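Local coordinates for putative peptide ABC-transport system periplasmic peptide-binding protein (Campylobacter jejuni, PDB 4OEV) that binds nickel outside the cytoplasm as the solute-binding component of an ABC-type importer, in a family generally linked to peptide transport, at residues S98-V110 with T121-I135. Numbering follows the deposited sequence.
Sequences SSIYVNFEDIKSV and TLFKPYPAFLDALSI
D106 reaches across to the chain that leaves strand 117-122. Its CG lies anti to the backbone N (chi1 -176°), which sends the carboxylate past L122 to K124. There OD1 uses its syn lone pair to accept from K124 N at 3.2 Å. OD2 lies 2.6 Å from K124 O. The D106 carbonyl O takes the N-H of F123 at 3.0 Å. Next to it, T121 O accepts from both K108 N and S109 N. This is a classic beta bulge at the open end of the hairpin of strands 107-114 and 117-122. K108 then lies over one face of the F123 ring, with CB 3.7 Å from the ring centroid in a CH-pi contact. On the buried side, the F104 and F129 side chains cross at about a right angle, with F104 CD2 near the plane of F129 at its edge. I107 CD1 touches F129 CE1 at 3.8 Å, and I135 CG2 approaches F104 CZ obliquely. I100 and I135 meet tip to tip, beside F91 of helix 81-92. A water bridges N103 ND2 and A132 O. Y126 sets CE2 near N103 O, while its hydroxyl hydrogen-bonds D391 OD2. D106 thus holds two successive backbone N-H groups, which fixes the chain as it leaves the strand.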
ATOM      1  N   SER A  98       1.785   9.541  14.092  1.00 40.55           N
ATOM      2  CA  SER A  98       2.353   9.253  12.777  1.00 39.08           C
ATOM      3  C   SER A  98       1.815   7.969  12.190  1.00 35.89           C
ATOM      4  O   SER A  98       1.636   6.998  12.913  1.00 34.41           O
ATOM      5  CB  SER A  98       3.874   9.179  12.868  1.00 38.07           C
ATOM      6  OG  SER A  98       4.394   8.806  11.603  1.00 38.13           O
ATOM      7  N   SER A  99       1.549   7.960  10.878  1.00 33.19           N
ATOM      8  CA  SER A  99       1.034   6.769  10.194  1.00 32.17           C
ATOM      9  C   SER A  99       2.128   5.674  10.154  1.00 33.87           C
ATOM     10  O   SER A  99       1.850   4.489   9.966  1.00 32.56           O
ATOM     11  CB  SER A  99       0.614   7.144   8.762  1.00 31.28           C
ATOM     12  OG  SER A  99       1.798   7.645   8.119  1.00 41.60           O
ATOM     13  N   ILE A 100       3.373   6.091  10.350  1.00 32.74           N
ATOM     14  CA  ILE A 100       4.510   5.172  10.268  1.00 32.87           C
ATOM     15  C   ILE A 100       5.165   5.020  11.650  1.00 35.39           C
ATOM     16  O   ILE A 100       6.270   4.512  11.766  1.00 36.31           O
ATOM     17  CB  ILE A 100       5.564   5.651   9.218  1.00 38.92           C
ATOM     18  CG1 ILE A 100       6.048   7.054   9.551  1.00 40.57           C
ATOM     19  CG2 ILE A 100       4.956   5.640   7.814  1.00 40.90           C
ATOM     20  CD1 ILE A 100       6.906   7.675   8.466  1.00 41.65           C
ATOM     21  N   TYR A 101       4.408   5.367  12.698  1.00 40.10           N
ATOM     22  CA  TYR A 101       4.879   5.204  14.078  1.00 40.26           C
ATOM     23  C   TYR A 101       5.556   3.827  14.331  1.00 35.79           C
ATOM     24  O   TYR A 101       6.629   3.732  14.915  1.00 37.55           O
ATOM     25  CB  TYR A 101       3.707   5.435  15.042  1.00 34.45           C
ATOM     26  CG  TYR A 101       4.070   5.119  16.488  1.00 39.72           C
ATOM     27  CD1 TYR A 101       3.623   3.954  17.119  1.00 36.74           C
ATOM     28  CD2 TYR A 101       4.893   5.978  17.212  1.00 42.73           C
ATOM     29  CE1 TYR A 101       4.006   3.679  18.462  1.00 35.38           C
ATOM     30  CE2 TYR A 101       5.263   5.705  18.515  1.00 40.98           C
ATOM     31  CZ  TYR A 101       4.804   4.569  19.138  1.00 38.53           C
ATOM     32  OH  TYR A 101       5.206   4.322  20.418  1.00 38.85           O
ATOM     33  N   VAL A 102       4.934   2.759  13.835  1.00 34.16           N
ATOM     34  CA  VAL A 102       5.394   1.397  14.120  1.00 33.43           C
ATOM     35  C   VAL A 102       6.711   1.082  13.400  1.00 34.96           C
ATOM     36  O   VAL A 102       7.363   0.076  13.706  1.00 34.84           O
ATOM     37  CB  VAL A 102       4.291   0.333  13.740  1.00 31.16           C
ATOM     38  CG1 VAL A 102       3.070   0.510  14.629  1.00 30.76           C
ATOM     39  CG2 VAL A 102       3.931   0.468  12.245  1.00 33.13           C
ATOM     40  N   ASN A 103       7.122   1.938  12.447  1.00 34.94           N
ATOM     41  CA  ASN A 103       8.372   1.740  11.744  1.00 34.42           C
ATOM     42  C   ASN A 103       9.518   2.378  12.540  1.00 36.11           C
ATOM     43  O   ASN A 103      10.705   2.145  12.208  1.00 38.54           O
ATOM     44  CB  ASN A 103       8.370   2.326  10.318  1.00 34.23           C
ATOM     45  CG  ASN A 103       7.366   1.620   9.405  1.00 36.27           C
ATOM     46  OD1 ASN A 103       6.575   0.823   9.861  1.00 37.59           O
ATOM     47  ND2 ASN A 103       7.446   1.890   8.116  1.00 37.13           N
ATOM     48  N   PHE A 104       9.164   3.243  13.492  1.00 36.69           N
ATOM     49  CA  PHE A 104      10.199   3.973  14.280  1.00 40.09           C
ATOM     50  C   PHE A 104      10.120   3.865  15.789  1.00 41.38           C
ATOM     51  O   PHE A 104      10.986   4.425  16.478  1.00 44.07           O
ATOM     52  CB  PHE A 104      10.168   5.452  13.887  1.00 39.22           C
ATOM     53  CG  PHE A 104      10.502   5.670  12.451  1.00 42.53           C
ATOM     54  CD1 PHE A 104       9.523   5.513  11.467  1.00 37.66           C
ATOM     55  CD2 PHE A 104      11.796   5.958  12.057  1.00 43.39           C
ATOM     56  CE1 PHE A 104       9.838   5.665  10.124  1.00 42.19           C
ATOM     57  CE2 PHE A 104      12.113   6.139  10.701  1.00 45.79           C
ATOM     58  CZ  PHE A 104      11.137   5.985   9.736  1.00 42.62           C
ATOM     59  N   GLU A 105       9.128   3.133  16.317  1.00 38.00           N
ATOM     60  CA  GLU A 105       8.939   3.003  17.771  1.00 38.58           C
ATOM     61  C   GLU A 105      10.107   2.313  18.436  1.00 45.27           C
ATOM     62  O   GLU A 105      10.332   2.441  19.647  1.00 46.65           O
ATOM     63  CB  GLU A 105       7.654   2.216  18.105  1.00 37.19           C
ATOM     64  CG  GLU A 105       7.674   0.781  17.526  1.00 40.30           C
ATOM     65  CD  GLU A 105       6.402   0.001  17.838  1.00 51.46           C
ATOM     66  OE1 GLU A 105       5.697   0.455  18.770  1.00 54.26           O
ATOM     67  OE2 GLU A 105       6.065  -0.988  17.104  1.00 49.89           O
ATOM     68  N   ASP A 106      10.847   1.559  17.644  1.00 47.43           N
ATOM     69  CA  ASP A 106      11.915   0.749  18.164  1.00 46.66           C
ATOM     70  C   ASP A 106      13.267   1.489  18.284  1.00 47.54           C
ATOM     71  O   ASP A 106      14.287   0.896  18.655  1.00 43.90           O
ATOM     72  CB  ASP A 106      12.064  -0.455  17.272  1.00 48.35           C
ATOM     73  CG  ASP A 106      13.096  -1.412  17.781  1.00 48.16           C
ATOM     74  OD1 ASP A 106      13.107  -1.675  19.005  1.00 48.43           O
ATOM     75  OD2 ASP A 106      13.965  -1.792  16.970  1.00 46.79           O
ATOM     76  N   ILE A 107      13.258   2.787  18.019  1.00 46.56           N
ATOM     77  CA  ILE A 107      14.469   3.600  18.135  1.00 48.42           C
ATOM     78  C   ILE A 107      14.636   4.074  19.562  1.00 50.86           C
ATOM     79  O   ILE A 107      13.745   4.736  20.108  1.00 52.65           O
ATOM     80  CB  ILE A 107      14.396   4.792  17.212  1.00 46.88           C
ATOM     81  CG1 ILE A 107      14.403   4.280  15.789  1.00 49.80           C
ATOM     82  CG2 ILE A 107      15.612   5.773  17.470  1.00 46.89           C
ATOM     83  CD1 ILE A 107      13.891   5.241  14.863  1.00 51.94           C
ATOM     84  N   LYS A 108      15.759   3.718  20.179  1.00 47.48           N
ATOM     85  CA  LYS A 108      16.010   4.136  21.536  1.00 48.99           C
ATOM     86  C   LYS A 108      16.632   5.531  21.618  1.00 51.79           C
ATOM     87  O   LYS A 108      16.191   6.354  22.419  1.00 51.95           O
ATOM     88  CB  LYS A 108      16.911   3.135  22.228  1.00 52.51           C
ATOM     89  CG  LYS A 108      17.239   3.520  23.685  1.00 54.12           C
ATOM     90  CD  LYS A 108      17.999   2.412  24.304  1.00 54.60           C
ATOM     91  CE  LYS A 108      18.328   2.756  25.752  1.00 58.77           C
ATOM     92  NZ  LYS A 108      18.926   1.583  26.432  1.00 59.10           N
ATOM     93  N   SER A 109      17.641   5.789  20.780  1.00 51.39           N
ATOM     94  CA  SER A 109      18.344   7.063  20.765  1.00 54.54           C
ATOM     95  C   SER A 109      18.913   7.368  19.383  1.00 55.00           C
ATOM     96  O   SER A 109      19.295   6.441  18.639  1.00 52.38           O
ATOM     97  CB  SER A 109      19.501   7.059  21.771  1.00 55.98           C
ATOM     98  OG  SER A 109      20.433   6.053  21.392  1.00 55.44           O
ATOM     99  N   VAL A 110      18.960   8.660  19.067  1.00 53.91           N
ATOM    100  CA  VAL A 110      19.601   9.183  17.851  1.00 54.34           C
ATOM    101  C   VAL A 110      20.697  10.180  18.258  1.00 58.31           C
ATOM    102  O   VAL A 110      20.391  11.228  18.825  1.00 59.36           O
ATOM    103  CB  VAL A 110      18.630   9.911  16.935  1.00 53.22           C
ATOM    104  CG1 VAL A 110      19.337  10.390  15.683  1.00 53.78           C
ATOM    105  CG2 VAL A 110      17.398   8.994  16.595  1.00 50.81           C
ATOM    106  N   THR A 121      20.554   4.111  17.841  1.00 51.97           N
ATOM    107  CA  THR A 121      20.544   2.900  18.631  1.00 51.77           C
ATOM    108  C   THR A 121      19.097   2.425  18.866  1.00 51.60           C
ATOM    109  O   THR A 121      18.177   3.202  19.162  1.00 49.32           O
ATOM    110  CB  THR A 121      21.277   3.085  20.002  1.00 53.73           C
ATOM    111  OG1 THR A 121      22.666   3.345  19.764  1.00 55.56           O
ATOM    112  CG2 THR A 121      21.147   1.835  20.840  1.00 53.50           C
ATOM    113  N   LEU A 122      18.927   1.128  18.725  1.00 48.89           N
ATOM    114  CA  LEU A 122      17.590   0.526  18.791  1.00 47.03           C
ATOM    115  C   LEU A 122      17.427  -0.291  20.062  1.00 51.66           C
ATOM    116  O   LEU A 122      18.402  -0.790  20.605  1.00 48.69           O
ATOM    117  CB  LEU A 122      17.348  -0.360  17.596  1.00 45.63           C
ATOM    118  CG  LEU A 122      17.438   0.147  16.161  1.00 46.69           C
ATOM    119  CD1 LEU A 122      17.128  -1.045  15.254  1.00 45.25           C
ATOM    120  CD2 LEU A 122      16.445   1.279  15.987  1.00 46.54           C
ATOM    121  N   PHE A 123      16.188  -0.488  20.504  1.00 51.46           N
ATOM    122  CA  PHE A 123      15.945  -1.355  21.667  1.00 51.23           C
ATOM    123  C   PHE A 123      16.197  -2.834  21.323  1.00 51.04           C
ATOM    124  O   PHE A 123      16.745  -3.601  22.119  1.00 51.89           O
ATOM    125  CB  PHE A 123      14.508  -1.205  22.166  1.00 49.31           C
ATOM    126  CG  PHE A 123      14.187   0.131  22.754  1.00 48.97           C
ATOM    127  CD1 PHE A 123      14.656   0.486  24.004  1.00 50.00           C
ATOM    128  CD2 PHE A 123      13.372   1.019  22.068  1.00 49.29           C
ATOM    129  CE1 PHE A 123      14.338   1.705  24.548  1.00 50.51           C
ATOM    130  CE2 PHE A 123      13.060   2.250  22.607  1.00 49.72           C
ATOM    131  CZ  PHE A 123      13.543   2.588  23.848  1.00 49.02           C
ATOM    132  N   LYS A 124      15.711  -3.239  20.152  1.00 50.89           N
ATOM    133  CA  LYS A 124      15.839  -4.605  19.675  1.00 50.39           C
ATOM    134  C   LYS A 124      16.056  -4.533  18.159  1.00 47.20           C
ATOM    135  O   LYS A 124      15.799  -3.497  17.549  1.00 47.12           O
ATOM    136  CB  LYS A 124      14.600  -5.426  20.069  1.00 54.59           C
ATOM    137  CG  LYS A 124      13.298  -4.736  19.832  1.00 57.81           C
ATOM    138  CD  LYS A 124      12.161  -5.412  20.574  1.00 59.17           C
ATOM    139  CE  LYS A 124      11.366  -4.389  21.376  1.00 61.99           C
ATOM    140  NZ  LYS A 124       9.899  -4.746  21.473  1.00 60.29           N
ATOM    141  N   PRO A 125      16.532  -5.623  17.536  1.00 46.32           N
ATOM    142  CA  PRO A 125      16.819  -5.494  16.095  1.00 46.42           C
ATOM    143  C   PRO A 125      15.552  -5.183  15.296  1.00 43.89           C
ATOM    144  O   PRO A 125      14.474  -5.628  15.693  1.00 41.28           O
ATOM    145  CB  PRO A 125      17.376  -6.881  15.715  1.00 46.39           C
ATOM    146  CG  PRO A 125      17.757  -7.540  17.046  1.00 45.67           C
ATOM    147  CD  PRO A 125      16.804  -6.982  18.049  1.00 45.10           C
ATOM    148  N   TYR A 126      15.691  -4.446  14.189  1.00 44.12           N
ATOM    149  CA  TYR A 126      14.583  -4.162  13.282  1.00 43.76           C
ATOM    150  C   TYR A 126      15.192  -4.061  11.909  1.00 45.38           C
ATOM    151  O   TYR A 126      15.493  -2.961  11.445  1.00 43.52           O
ATOM    152  CB  TYR A 126      13.842  -2.867  13.671  1.00 43.70           C
ATOM    153  CG  TYR A 126      12.607  -2.598  12.845  1.00 43.14           C
ATOM    154  CD1 TYR A 126      11.542  -3.522  12.794  1.00 42.17           C
ATOM    155  CD2 TYR A 126      12.497  -1.426  12.108  1.00 42.34           C
ATOM    156  CE1 TYR A 126      10.438  -3.274  12.001  1.00 38.73           C
ATOM    157  CE2 TYR A 126      11.417  -1.167  11.353  1.00 40.18           C
ATOM    158  CZ  TYR A 126      10.363  -2.086  11.297  1.00 39.08           C
ATOM    159  OH  TYR A 126       9.280  -1.807  10.506  1.00 39.77           O
ATOM    160  N   PRO A 127      15.449  -5.217  11.280  1.00 48.51           N
ATOM    161  CA  PRO A 127      16.145  -5.257   9.988  1.00 48.34           C
ATOM    162  C   PRO A 127      15.432  -4.404   8.934  1.00 45.96           C
ATOM    163  O   PRO A 127      16.095  -3.858   8.047  1.00 43.40           O
ATOM    164  CB  PRO A 127      16.069  -6.731   9.583  1.00 50.02           C
ATOM    165  CG  PRO A 127      15.675  -7.484  10.793  1.00 48.04           C
ATOM    166  CD  PRO A 127      15.011  -6.553  11.723  1.00 47.18           C
ATOM    167  N   ALA A 128      14.121  -4.234   9.069  1.00 43.20           N
ATOM    168  CA  ALA A 128      13.368  -3.438   8.103  1.00 41.76           C
ATOM    169  C   ALA A 128      13.740  -1.951   8.153  1.00 42.77           C
ATOM    170  O   ALA A 128      13.256  -1.158   7.348  1.00 36.54           O
ATOM    171  CB  ALA A 128      11.880  -3.609   8.322  1.00 34.54           C
ATOM    172  N   PHE A 129      14.620  -1.565   9.084  1.00 38.31           N
ATOM    173  CA  PHE A 129      14.878  -0.156   9.326  1.00 39.20           C
ATOM    174  C   PHE A 129      15.403   0.618   8.098  1.00 39.79           C
ATOM    175  O   PHE A 129      15.055   1.783   7.907  1.00 39.90           O
ATOM    176  CB  PHE A 129      15.931   0.001  10.477  1.00 40.81           C
ATOM    177  CG  PHE A 129      16.032   1.384  11.030  1.00 41.74           C
ATOM    178  CD1 PHE A 129      14.896   2.158  11.217  1.00 43.31           C
ATOM    179  CD2 PHE A 129      17.294   1.900  11.467  1.00 43.62           C
ATOM    180  CE1 PHE A 129      14.974   3.438  11.738  1.00 45.87           C
ATOM    181  CE2 PHE A 129      17.380   3.168  12.000  1.00 50.84           C
ATOM    182  CZ  PHE A 129      16.239   3.951  12.154  1.00 43.78           C
ATOM    183  N   LEU A 130      16.302   0.009   7.327  1.00 40.37           N
ATOM    184  CA  LEU A 130      16.869   0.697   6.164  1.00 41.09           C
ATOM    185  C   LEU A 130      15.772   0.935   5.124  1.00 40.45           C
ATOM    186  O   LEU A 130      15.731   1.999   4.507  1.00 40.81           O
ATOM    187  CB  LEU A 130      18.008  -0.112   5.564  1.00 42.01           C
ATOM    188  CG  LEU A 130      19.280  -0.034   6.419  1.00 49.38           C
ATOM    189  CD1 LEU A 130      20.321  -1.008   5.888  1.00 51.95           C
ATOM    190  CD2 LEU A 130      19.821   1.390   6.427  1.00 46.98           C
ATOM    191  N   ASP A 131      14.881  -0.044   4.948  1.00 38.32           N
ATOM    192  CA  ASP A 131      13.738   0.160   4.047  1.00 38.05           C
ATOM    193  C   ASP A 131      12.907   1.291   4.603  1.00 39.78           C
ATOM    194  O   ASP A 131      12.441   2.135   3.850  1.00 41.66           O
ATOM    195  CB  ASP A 131      12.853  -1.105   3.899  1.00 39.38           C
ATOM    196  CG  ASP A 131      13.394  -2.067   2.875  1.00 42.46           C
ATOM    197  OD1 ASP A 131      14.585  -1.885   2.465  1.00 46.15           O
ATOM    198  OD2 ASP A 131      12.615  -2.944   2.426  1.00 41.78           O
ATOM    199  N   ALA A 132      12.740   1.306   5.926  1.00 39.98           N
ATOM    200  CA  ALA A 132      11.911   2.313   6.598  1.00 38.31           C
ATOM    201  C   ALA A 132      12.473   3.711   6.420  1.00 39.03           C
ATOM    202  O   ALA A 132      11.719   4.694   6.389  1.00 38.68           O
ATOM    203  CB  ALA A 132      11.776   1.988   8.088  1.00 36.60           C
ATOM    204  N   LEU A 133      13.802   3.795   6.340  1.00 39.30           N
ATOM    205  CA  LEU A 133      14.478   5.077   6.189  1.00 40.78           C
ATOM    206  C   LEU A 133      14.431   5.598   4.745  1.00 43.59           C
ATOM    207  O   LEU A 133      15.114   6.586   4.406  1.00 45.57           O
ATOM    208  CB  LEU A 133      15.939   4.958   6.687  1.00 42.40           C
ATOM    209  CG  LEU A 133      16.106   4.819   8.200  1.00 43.89           C
ATOM    210  CD1 LEU A 133      17.484   4.378   8.601  1.00 45.60           C
ATOM    211  CD2 LEU A 133      15.765   6.133   8.841  1.00 45.81           C
ATOM    212  N   SER A 134      13.605   4.966   3.892  1.00 39.46           N
ATOM    213  CA  SER A 134      13.431   5.513   2.552  1.00 39.53           C
ATOM    214  C   SER A 134      12.335   6.580   2.640  1.00 41.93           C
ATOM    215  O   SER A 134      12.092   7.288   1.675  1.00 44.11           O
ATOM    216  CB  SER A 134      13.086   4.424   1.517  1.00 38.45           C
ATOM    217  OG  SER A 134      11.887   3.721   1.868  1.00 38.05           O
ATOM    218  N   ILE A 135      11.685   6.706   3.806  1.00 39.16           N
ATOM    219  CA  ILE A 135      10.681   7.761   4.003  1.00 43.67           C
ATOM    220  C   ILE A 135      11.351   9.127   3.960  1.00 47.09           C
ATOM    221  O   ILE A 135      12.528   9.258   4.335  1.00 48.17           O
ATOM    222  CB  ILE A 135       9.901   7.616   5.352  1.00 44.81           C
ATOM    223  CG1 ILE A 135       8.611   8.429   5.320  1.00 43.75           C
ATOM    224  CG2 ILE A 135      10.728   7.997   6.560  1.00 48.43           C
ATOM    225  CD1 ILE A 135       7.466   7.798   4.492  1.00 40.56           C
TER
HETATM  226  O   HOH W   1       8.796   4.314   6.941  1.00 31.01           O
HETATM  227  O   HOH W   2      22.468   5.903  19.550  1.00 36.53           O